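Local coordinates for putative methyltransferase (Porphyromonas gingivalis, PDB 3LL7), which is a putative methyltransferase, probably transferring methyl groups, with a THUMP-like and a ferredoxin-like domain, at residues 289-294 with 325-330; 338-343 with 404-409; 317-322 with 392-397. One frame throughout, in Å; residues are numbered along the deposited sequence.

Interaction 1: residues 289-294 with 325-330; sequences SIDKYV and LYTSEA
Thr327 OG1 is gripped from two sides by the chain of 289-294: it donates to Tyr293 O at 2.7 Å and accepts from Asp291 N at 2.9 Å. This happens where strands 293-297 and 323-328 pair antiparallel in the seven-stranded mixed sheet, at the end where the loop 289-292 leads into the first of them. The hydroxyl, anti to the backbone N (chi1 -168°), lies between Tyr293 O and Asp291 N and so links the loop residue Asp291 to the strand. Tyr293 O takes a second bond, from Ser328 N at 3.1 Å, and the two donors come from opposite faces of its carbonyl plane. Tyr293 N closes the pair by donating to Ser328 O. Beyond the last bridge Glu329 bends back at chi2 (49°), and its OE1 receives Lys292 N at 3.1 Å from above the carboxylate plane. The same oxygen lies 3.6 Å from Asp291 OD1, two like-charged carboxylates whose planes stand 71° apart, which might raise the proton affinity of either acid. The Tyr293 ring turns its edge to Glu329 O, 3.5 Å from CD2, while Lys292 CG lies over one ring face, toward the rim, and Lys292 NZ donates to Tyr293 OH at 2.9 Å.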
loop_
_atom_site.group_PDB
_atom_site.type_symbol
_atom_site.label_atom_id
_atom_site.label_comp_id
_atom_site.label_asym_id
_atom_site.label_seq_id
_atom_site.Cartn_x
_atom_site.Cartn_y
_atom_site.Cartn_z
ATOM N N SER A 289 -14.222 -6.970 -31.307
ATOM C CA SER A 289 -13.049 -6.669 -32.123
ATOM C C SER A 289 -12.104 -5.699 -31.417
ATOM O O SER A 289 -12.514 -4.896 -30.559
ATOM C CB SER A 289 -13.467 -6.114 -33.496
ATOM O OG SER A 289 -14.213 -4.923 -33.314
ATOM N N ILE A 290 -10.828 -5.798 -31.776
ATOM C CA ILE A 290 -9.793 -5.000 -31.138
ATOM C C ILE A 290 -9.562 -3.743 -31.941
ATOM O O ILE A 290 -9.694 -3.752 -33.166
ATOM C CB ILE A 290 -8.468 -5.847 -30.948
ATOM C CG1 ILE A 290 -7.580 -5.306 -29.803
ATOM C CG2 ILE A 290 -7.680 -5.946 -32.235
ATOM C CD1 ILE A 290 -8.223 -5.415 -28.382
ATOM N N ASP A 291 -9.214 -2.661 -31.258
ATOM C CA ASP A 291 -8.881 -1.413 -31.921
ATOM C C ASP A 291 -7.365 -1.153 -31.809
ATOM O O ASP A 291 -6.598 -1.982 -31.291
ATOM C CB ASP A 291 -9.697 -0.228 -31.337
ATOM C CG ASP A 291 -11.143 -0.185 -31.812
ATOM O OD1 ASP A 291 -11.397 -0.436 -32.996
ATOM O OD2 ASP A 291 -12.042 0.186 -31.000
ATOM N N LYS A 292 -6.946 0.008 -32.275
ATOM C CA LYS A 292 -5.530 0.345 -32.402
ATOM C C LYS A 292 -4.820 0.413 -31.068
ATOM O O LYS A 292 -3.680 -0.013 -30.950
ATOM C CB LYS A 292 -5.399 1.732 -33.050
ATOM C CG LYS A 292 -3.957 2.134 -33.346
ATOM C CD LYS A 292 -3.876 3.452 -34.143
ATOM C CE LYS A 292 -2.426 3.798 -34.404
ATOM N NZ LYS A 292 -2.267 5.286 -34.446
ATOM N N TYR A 293 -5.464 1.044 -30.091
ATOM C CA TYR A 293 -4.872 1.177 -28.748
ATOM C C TYR A 293 -5.478 0.206 -27.748
ATOM O O TYR A 293 -6.691 -0.079 -27.762
ATOM C CB TYR A 293 -4.986 2.653 -28.275
ATOM C CG TYR A 293 -4.181 3.580 -29.170
ATOM C CD1 TYR A 293 -2.802 3.668 -29.030
ATOM C CD2 TYR A 293 -4.801 4.360 -30.174
ATOM C CE1 TYR A 293 -2.034 4.508 -29.869
ATOM C CE2 TYR A 293 -4.034 5.212 -31.021
ATOM C CZ TYR A 293 -2.665 5.278 -30.844
ATOM O OH TYR A 293 -1.890 6.094 -31.655
ATOM N N VAL A 294 -4.605 -0.341 -26.902
ATOM C CA VAL A 294 -5.014 -1.266 -25.868
ATOM C C VAL A 294 -4.570 -0.758 -24.501
ATOM O O VAL A 294 -3.436 -0.320 -24.341
ATOM C CB VAL A 294 -4.507 -2.715 -26.172
ATOM C CG1 VAL A 294 -4.896 -3.659 -25.071
ATOM C CG2 VAL A 294 -5.131 -3.191 -27.479
ATOM N N LEU A 325 -9.514 -5.162 -19.664
ATOM C CA LEU A 325 -8.739 -4.462 -20.666
ATOM C C LEU A 325 -9.693 -3.659 -21.519
ATOM O O LEU A 325 -10.862 -4.027 -21.699
ATOM C CB LEU A 325 -8.051 -5.465 -21.639
ATOM C CG LEU A 325 -6.945 -6.324 -21.056
ATOM C CD1 LEU A 325 -6.565 -7.338 -22.202
ATOM C CD2 LEU A 325 -5.730 -5.433 -20.690
ATOM N N TYR A 326 -9.153 -2.609 -22.096
ATOM C CA TYR A 326 -9.912 -1.652 -22.892
ATOM C C TYR A 326 -9.238 -1.444 -24.223
ATOM O O TYR A 326 -8.031 -1.700 -24.362
ATOM C CB TYR A 326 -10.025 -0.309 -22.158
ATOM C CG TYR A 326 -10.530 -0.483 -20.763
ATOM C CD1 TYR A 326 -11.908 -0.499 -20.481
ATOM C CD2 TYR A 326 -9.630 -0.684 -19.725
ATOM C CE1 TYR A 326 -12.370 -0.675 -19.163
ATOM C CE2 TYR A 326 -10.071 -0.869 -18.413
ATOM C CZ TYR A 326 -11.426 -0.871 -18.144
ATOM O OH TYR A 326 -11.851 -1.047 -16.850
ATOM N N THR A 327 -10.002 -0.900 -25.175
ATOM C CA THR A 327 -9.452 -0.596 -26.485
ATOM C C THR A 327 -10.149 0.638 -27.093
ATOM O O THR A 327 -11.296 0.943 -26.753
ATOM C CB THR A 327 -9.544 -1.828 -27.437
ATOM O OG1 THR A 327 -8.744 -1.584 -28.595
ATOM C CG2 THR A 327 -10.985 -2.100 -27.870
ATOM N N SER A 328 -9.457 1.326 -27.985
ATOM C CA SER A 328 -10.054 2.470 -28.691
ATOM C C SER A 328 -9.236 2.779 -29.918
ATOM O O SER A 328 -8.059 2.426 -29.993
ATOM C CB SER A 328 -10.099 3.700 -27.770
ATOM O OG SER A 328 -8.785 4.225 -27.600
ATOM N N GLU A 329 -9.860 3.438 -30.891
ATOM C CA GLU A 329 -9.184 3.798 -32.102
ATOM C C GLU A 329 -8.336 5.057 -31.887
ATOM O O GLU A 329 -7.265 5.205 -32.470
ATOM C CB GLU A 329 -10.219 3.962 -33.235
ATOM C CG GLU A 329 -9.677 3.865 -34.673
ATOM C CD GLU A 329 -8.768 2.656 -35.000
ATOM O OE1 GLU A 329 -8.761 1.592 -34.299
ATOM O OE2 GLU A 329 -8.056 2.780 -36.026
ATOM N N ALA A 330 -8.792 5.938 -31.011
ATOM C CA ALA A 330 -8.047 7.161 -30.721
ATOM C C ALA A 330 -7.190 7.013 -29.468
ATOM O O ALA A 330 -7.528 6.298 -28.549
ATOM C CB ALA A 330 -9.009 8.363 -30.589
HETATM O O HOH W 1 -13.088 3.418 -30.370
#

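Interaction 2: residues 338-343 with 404-409; sequences RTFVLE and LLLRKA
Val341 and Arg407 face each other as a hydrogen-bonded antiparallel pair, joining strands 337-347 and 401-408 in the middle of the seven-stranded sheet, within the THUMP-like part of the chain. The main chain supplies four bonds. Val341 N donates to Arg407 O at 2.8 Å and Arg407 N returns to Val341 O; on one flank Glu343 N reaches Leu405 O, and on the other Ala409 N reaches Thr339 O. The short strand segments run at 128° to each other, well away from strict antiparallel, consistent with a twisted pair.

The apolar contacts lie mainly on the face of Leu342 and Leu406. Leu406 CD1 sits over one face of the Phe340 ring, 3.9 Å from its centroid in a CH-pi contact, while Leu406 CB comes to Phe340 CD1 at 3.6 Å. The other methyl, Leu406 CD2, meets Leu342 CD1, which also touches Leu404 CD2 at 3.9 Å. Val294 of the neighbouring strand and Met392 on the other flank pack against Leu406 as well. Thr339 CG2 rests on Ala409 CB, at the far end of the pairing.

The salt bridge of the contact lies on the face of Val341 and Arg407. Val341 lies alongside the arginine, pointing the same way, with CG1 3.7 Å above the guanidinium plane, toward its rim. Arg407 CG stands between the backbone N and the carbonyl carbon (chi1 71°), and from there the chain extends to NE. Glu343 crosses it at about a right angle. Glu343 OE1 pairs with Lys389; its OE2 makes a second salt bridge, accepting from Arg407 NH2 on the anti side at 2.9 Å.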
loop_
_atom_site.group_PDB
_atom_site.type_symbol
_atom_site.label_atom_id
_atom_site.label_comp_id
_atom_site.label_asym_id
_atom_site.label_seq_id
_atom_site.Cartn_x
_atom_site.Cartn_y
_atom_site.Cartn_z
ATOM N N ARG A 338 -1.333 0.919 -18.164
ATOM C CA ARG A 338 -0.374 0.827 -19.259
ATOM C C ARG A 338 -1.143 1.011 -20.554
ATOM O O ARG A 338 -2.270 0.561 -20.662
ATOM C CB ARG A 338 0.287 -0.554 -19.258
ATOM C CG ARG A 338 1.169 -0.719 -18.054
ATOM C CD ARG A 338 2.106 -1.811 -18.215
ATOM N NE ARG A 338 1.469 -3.104 -18.144
ATOM C CZ ARG A 338 2.133 -4.231 -18.363
ATOM N NH1 ARG A 338 3.432 -4.176 -18.659
ATOM N NH2 ARG A 338 1.517 -5.408 -18.289
ATOM N N THR A 339 -0.536 1.687 -21.515
ATOM C CA THR A 339 -1.131 1.845 -22.837
ATOM C C THR A 339 -0.231 1.209 -23.903
ATOM O O THR A 339 0.988 1.392 -23.903
ATOM C CB THR A 339 -1.331 3.341 -23.201
ATOM O OG1 THR A 339 -2.065 3.976 -22.148
ATOM C CG2 THR A 339 -2.110 3.459 -24.520
ATOM N N PHE A 340 -0.868 0.491 -24.818
ATOM C CA PHE A 340 -0.177 -0.272 -25.852
ATOM C C PHE A 340 -0.750 0.062 -27.223
ATOM O O PHE A 340 -1.913 0.455 -27.356
ATOM C CB PHE A 340 -0.364 -1.781 -25.665
ATOM C CG PHE A 340 0.094 -2.324 -24.327
ATOM C CD1 PHE A 340 1.393 -2.808 -24.164
ATOM C CD2 PHE A 340 -0.803 -2.417 -23.253
ATOM C CE1 PHE A 340 1.820 -3.366 -22.935
ATOM C CE2 PHE A 340 -0.408 -2.985 -22.021
ATOM C CZ PHE A 340 0.904 -3.450 -21.846
ATOM N N VAL A 341 0.073 -0.162 -28.238
ATOM C CA VAL A 341 -0.393 -0.194 -29.613
ATOM C C VAL A 341 -0.528 -1.625 -30.025
ATOM O O VAL A 341 0.385 -2.442 -29.831
ATOM C CB VAL A 341 0.586 0.459 -30.567
ATOM C CG1 VAL A 341 0.011 0.391 -32.006
ATOM C CG2 VAL A 341 0.842 1.909 -30.131
ATOM N N LEU A 342 -1.678 -1.937 -30.595
ATOM C CA LEU A 342 -1.958 -3.306 -31.071
ATOM C C LEU A 342 -1.135 -3.593 -32.345
ATOM O O LEU A 342 -1.215 -2.832 -33.309
ATOM C CB LEU A 342 -3.441 -3.457 -31.407
ATOM C CG LEU A 342 -3.600 -4.934 -31.824
ATOM C CD1 LEU A 342 -3.930 -5.949 -30.695
ATOM C CD2 LEU A 342 -4.360 -5.167 -33.096
ATOM N N GLU A 343 -0.366 -4.678 -32.342
ATOM C CA GLU A 343 0.408 -5.086 -33.564
ATOM C C GLU A 343 -0.235 -6.261 -34.286
ATOM O O GLU A 343 -0.347 -6.241 -35.517
ATOM C CB GLU A 343 1.863 -5.424 -33.227
ATOM C CG GLU A 343 2.604 -4.247 -32.628
ATOM C CD GLU A 343 4.118 -4.395 -32.613
ATOM O OE1 GLU A 343 4.653 -5.539 -32.613
ATOM O OE2 GLU A 343 4.778 -3.331 -32.580
ATOM N N LEU A 404 -2.952 -11.144 -27.980
ATOM C CA LEU A 404 -2.587 -9.851 -28.593
ATOM C C LEU A 404 -1.095 -9.661 -28.500
ATOM O O LEU A 404 -0.499 -9.846 -27.428
ATOM C CB LEU A 404 -3.282 -8.683 -27.870
ATOM C CG LEU A 404 -4.785 -8.820 -27.531
ATOM C CD1 LEU A 404 -5.243 -7.540 -26.771
ATOM C CD2 LEU A 404 -5.585 -8.999 -28.844
ATOM N N LEU A 405 -0.505 -9.266 -29.626
ATOM C CA LEU A 405 0.890 -8.802 -29.665
ATOM C C LEU A 405 0.864 -7.284 -29.591
ATOM O O LEU A 405 0.248 -6.634 -30.429
ATOM C CB LEU A 405 1.604 -9.277 -30.948
ATOM C CG LEU A 405 3.090 -8.847 -30.965
ATOM C CD1 LEU A 405 3.818 -9.598 -29.813
ATOM C CD2 LEU A 405 3.727 -9.197 -32.317
ATOM N N LEU A 406 1.492 -6.752 -28.533
ATOM C CA LEU A 406 1.396 -5.330 -28.156
ATOM C C LEU A 406 2.786 -4.724 -28.057
ATOM O O LEU A 406 3.716 -5.406 -27.653
ATOM C CB LEU A 406 0.720 -5.217 -26.763
ATOM C CG LEU A 406 -0.663 -5.886 -26.636
ATOM C CD1 LEU A 406 -1.151 -5.784 -25.198
ATOM C CD2 LEU A 406 -1.636 -5.224 -27.613
ATOM N N ARG A 407 2.932 -3.449 -28.406
ATOM C CA ARG A 407 4.108 -2.673 -28.009
ATOM C C ARG A 407 3.658 -1.491 -27.140
ATOM O O ARG A 407 2.528 -1.070 -27.240
ATOM C CB ARG A 407 4.915 -2.198 -29.228
ATOM C CG ARG A 407 4.278 -1.129 -30.052
ATOM C CD ARG A 407 5.306 -0.533 -31.041
ATOM N NE ARG A 407 4.697 0.589 -31.736
ATOM C CZ ARG A 407 3.932 0.477 -32.819
ATOM N NH1 ARG A 407 3.402 1.568 -33.382
ATOM N NH2 ARG A 407 3.692 -0.725 -33.346
ATOM N N LYS A 408 4.534 -0.961 -26.289
ATOM C CA LYS A 408 4.205 0.240 -25.495
ATOM C C LYS A 408 3.813 1.428 -26.366
ATOM O O LYS A 408 4.381 1.632 -27.429
ATOM C CB LYS A 408 5.382 0.674 -24.631
ATOM C CG LYS A 408 5.866 -0.406 -23.689
ATOM C CD LYS A 408 7.296 -0.046 -23.278
ATOM C CE LYS A 408 7.873 -1.087 -22.330
ATOM N NZ LYS A 408 9.302 -0.737 -22.114
ATOM N N ALA A 409 2.856 2.211 -25.903
ATOM C CA ALA A 409 2.407 3.370 -26.646
ATOM C C ALA A 409 3.410 4.545 -26.594
ATOM O O ALA A 409 3.440 5.364 -27.521
ATOM C CB ALA A 409 1.028 3.798 -26.173
#

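Interaction 3: residues 317-322 with 392-397; sequences RKLHPN and MGTTMA. With FMT (formic acid), chain J.
Leu319 O lies only 2.8 Å from Ala397 N, yet the angle is too poor for a hydrogen bond, and no hydrogen bond joins 317-322 to 392-397. Side chains meet each other and main-chain oxygens instead. Leu319 CD2 presses on Thr394 CG2 at 3.6 Å, the two side chains crossing at about a right angle, and the same methyl meets the selenium of Met396 at 3.8 Å. Met396 is selenomethionine; bent at chi2 and chi3, its chain folds back so that CE also approaches Leu319 CG. At Leu319 the chain turns a corner out of the edge strand of the seven-stranded sheet, and 319-320 lie against the end of strand 389-395, several places across the strand order. With CG anti to the backbone N (chi1 -175°), the His320 ring turns its edge to Met396 O, 3.4 Å from CD2, while CB reaches Thr395 O, an oxygen that also accepts from Ser323 OG. Within 317-322, Asn322 N donates almost in the ring plane to His320 ND1 at 2.9 Å, and Lys318 NZ donates to His320 O. A formic acid, probably from the crystallisation liquor, is held by Asn369 and by Asn322 ND2, which donates to its O2 at 3.1 Å.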
loop_
_atom_site.group_PDB
_atom_site.type_symbol
_atom_site.label_atom_id
_atom_site.label_comp_id
_atom_site.label_asym_id
_atom_site.label_seq_id
_atom_site.Cartn_x
_atom_site.Cartn_y
_atom_site.Cartn_z
ATOM N N ARG A 317 -13.759 1.168 -25.131
ATOM C CA ARG A 317 -14.576 -0.035 -25.203
ATOM C C ARG A 317 -13.889 -1.101 -24.357
ATOM O O ARG A 317 -12.663 -1.196 -24.375
ATOM C CB ARG A 317 -14.656 -0.529 -26.667
ATOM C CG ARG A 317 -15.515 0.403 -27.553
ATOM C CD ARG A 317 -15.122 0.338 -29.001
ATOM N NE ARG A 317 -15.530 -0.878 -29.715
ATOM C CZ ARG A 317 -16.792 -1.272 -29.948
ATOM N NH1 ARG A 317 -17.831 -0.598 -29.453
ATOM N NH2 ARG A 317 -17.015 -2.373 -30.666
ATOM N N LYS A 318 -14.659 -1.879 -23.607
ATOM C CA LYS A 318 -14.072 -2.922 -22.755
ATOM C C LYS A 318 -14.218 -4.241 -23.502
ATOM O O LYS A 318 -15.183 -4.419 -24.247
ATOM C CB LYS A 318 -14.798 -2.987 -21.415
ATOM C CG LYS A 318 -14.099 -3.858 -20.387
ATOM C CD LYS A 318 -14.605 -3.455 -18.962
ATOM C CE LYS A 318 -13.801 -4.172 -17.867
ATOM N NZ LYS A 318 -14.199 -5.573 -17.724
ATOM N N LEU A 319 -13.264 -5.160 -23.346
ATOM C CA LEU A 319 -13.306 -6.400 -24.122
ATOM C C LEU A 319 -14.437 -7.356 -23.717
ATOM O O LEU A 319 -15.070 -7.954 -24.569
ATOM C CB LEU A 319 -11.947 -7.103 -24.040
ATOM C CG LEU A 319 -10.930 -6.636 -25.091
ATOM C CD1 LEU A 319 -10.794 -5.154 -25.304
ATOM C CD2 LEU A 319 -9.516 -7.306 -24.853
ATOM N N HIS A 320 -14.680 -7.481 -22.413
ATOM C CA HIS A 320 -15.593 -8.477 -21.870
ATOM C C HIS A 320 -15.785 -8.075 -20.402
ATOM O O HIS A 320 -14.887 -7.459 -19.816
ATOM C CB HIS A 320 -14.928 -9.873 -21.951
ATOM C CG HIS A 320 -15.798 -11.027 -21.523
ATOM N ND1 HIS A 320 -16.011 -11.355 -20.201
ATOM C CD2 HIS A 320 -16.459 -11.960 -22.250
ATOM C CE1 HIS A 320 -16.786 -12.424 -20.130
ATOM N NE2 HIS A 320 -17.073 -12.813 -21.365
ATOM N N PRO A 321 -16.939 -8.407 -19.800
ATOM C CA PRO A 321 -17.123 -8.056 -18.368
ATOM C C PRO A 321 -16.042 -8.604 -17.462
ATOM O O PRO A 321 -15.711 -7.972 -16.446
ATOM C CB PRO A 321 -18.459 -8.718 -17.994
ATOM C CG PRO A 321 -19.230 -8.803 -19.319
ATOM C CD PRO A 321 -18.150 -9.005 -20.398
ATOM N N ASN A 322 -15.518 -9.794 -17.796
ATOM C CA ASN A 322 -14.406 -10.376 -17.001
ATOM C C ASN A 322 -12.973 -10.141 -17.576
ATOM O O ASN A 322 -11.986 -10.555 -16.936
ATOM C CB ASN A 322 -14.648 -11.856 -16.780
ATOM C CG ASN A 322 -15.962 -12.116 -15.986
ATOM O OD1 ASN A 322 -16.313 -11.344 -15.102
ATOM N ND2 ASN A 322 -16.662 -13.169 -16.316
HETATM N N MSE A 392 -0.421 -10.776 -24.829
HETATM C CA MSE A 392 -1.515 -10.653 -23.858
HETATM C C MSE A 392 -2.596 -11.687 -24.165
HETATM O O MSE A 392 -3.211 -11.679 -25.244
HETATM C CB MSE A 392 -2.124 -9.222 -23.902
HETATM C CG MSE A 392 -3.451 -9.086 -23.112
HETATM SE SE MSE A 392 -3.146 -8.999 -21.210
HETATM C CE MSE A 392 -2.274 -7.293 -21.101
ATOM N N GLY A 393 -2.870 -12.576 -23.231
ATOM C CA GLY A 393 -3.978 -13.533 -23.452
ATOM C C GLY A 393 -5.240 -12.933 -22.852
ATOM O O GLY A 393 -5.218 -12.493 -21.719
ATOM N N THR A 394 -6.334 -12.941 -23.602
ATOM C CA THR A 394 -7.575 -12.339 -23.131
ATOM C C THR A 394 -8.754 -12.926 -23.894
ATOM O O THR A 394 -8.560 -13.832 -24.723
ATOM C CB THR A 394 -7.497 -10.782 -23.205
ATOM O OG1 THR A 394 -8.597 -10.184 -22.479
ATOM C CG2 THR A 394 -7.476 -10.290 -24.641
ATOM N N THR A 395 -9.948 -12.408 -23.587
ATOM C CA THR A 395 -11.208 -12.898 -24.139
ATOM C C THR A 395 -12.015 -11.713 -24.620
ATOM O O THR A 395 -12.196 -10.715 -23.872
ATOM C CB THR A 395 -12.005 -13.647 -23.070
ATOM O OG1 THR A 395 -11.189 -14.685 -22.515
ATOM C CG2 THR A 395 -13.293 -14.273 -23.676
HETATM N N MSE A 396 -12.513 -11.817 -25.865
HETATM C CA MSE A 396 -13.325 -10.766 -26.473
HETATM C C MSE A 396 -14.795 -10.946 -26.030
HETATM O O MSE A 396 -15.128 -11.941 -25.390
HETATM C CB MSE A 396 -13.220 -10.819 -28.023
HETATM C CG MSE A 396 -11.778 -10.815 -28.542
HETATM SE SE MSE A 396 -10.764 -9.289 -27.903
HETATM C CE MSE A 396 -11.671 -7.872 -28.838
ATOM N N ALA A 397 -15.661 -9.999 -26.404
ATOM C CA ALA A 397 -17.004 -9.924 -25.840
ATOM C C ALA A 397 -17.843 -11.157 -26.153
ATOM O O ALA A 397 -18.733 -11.506 -25.378
ATOM C CB ALA A 397 -17.711 -8.671 -26.346
HETATM C C FMT J . -15.535 -15.619 -19.339
HETATM O O1 FMT J . -14.768 -15.543 -20.302
HETATM O O2 FMT J . -15.302 -15.145 -18.223
#

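All three contacts belong to one seven-stranded sheet. Interactions 1 and 2 are antiparallel strand pairings, separated by the pairing of 293-297 with 337-347, where Val294 O meets Phe340 N and Lys292 O meets Leu342 N. Both are partly buried: hydroxyl and carboxylate bonds to the main chain mark the first, a leucine-phenylalanine face and a salt bridge the second. Interaction 3 is more deeply buried, joins strands that are not sheet neighbours and has no hydrogen bond between its segments; side chains pack on each other and on main-chain oxygens. It shares strand partners with both others: 317-320 pairs with 323-328 of interaction 1, and 389-395 with 401-408 of interaction 2.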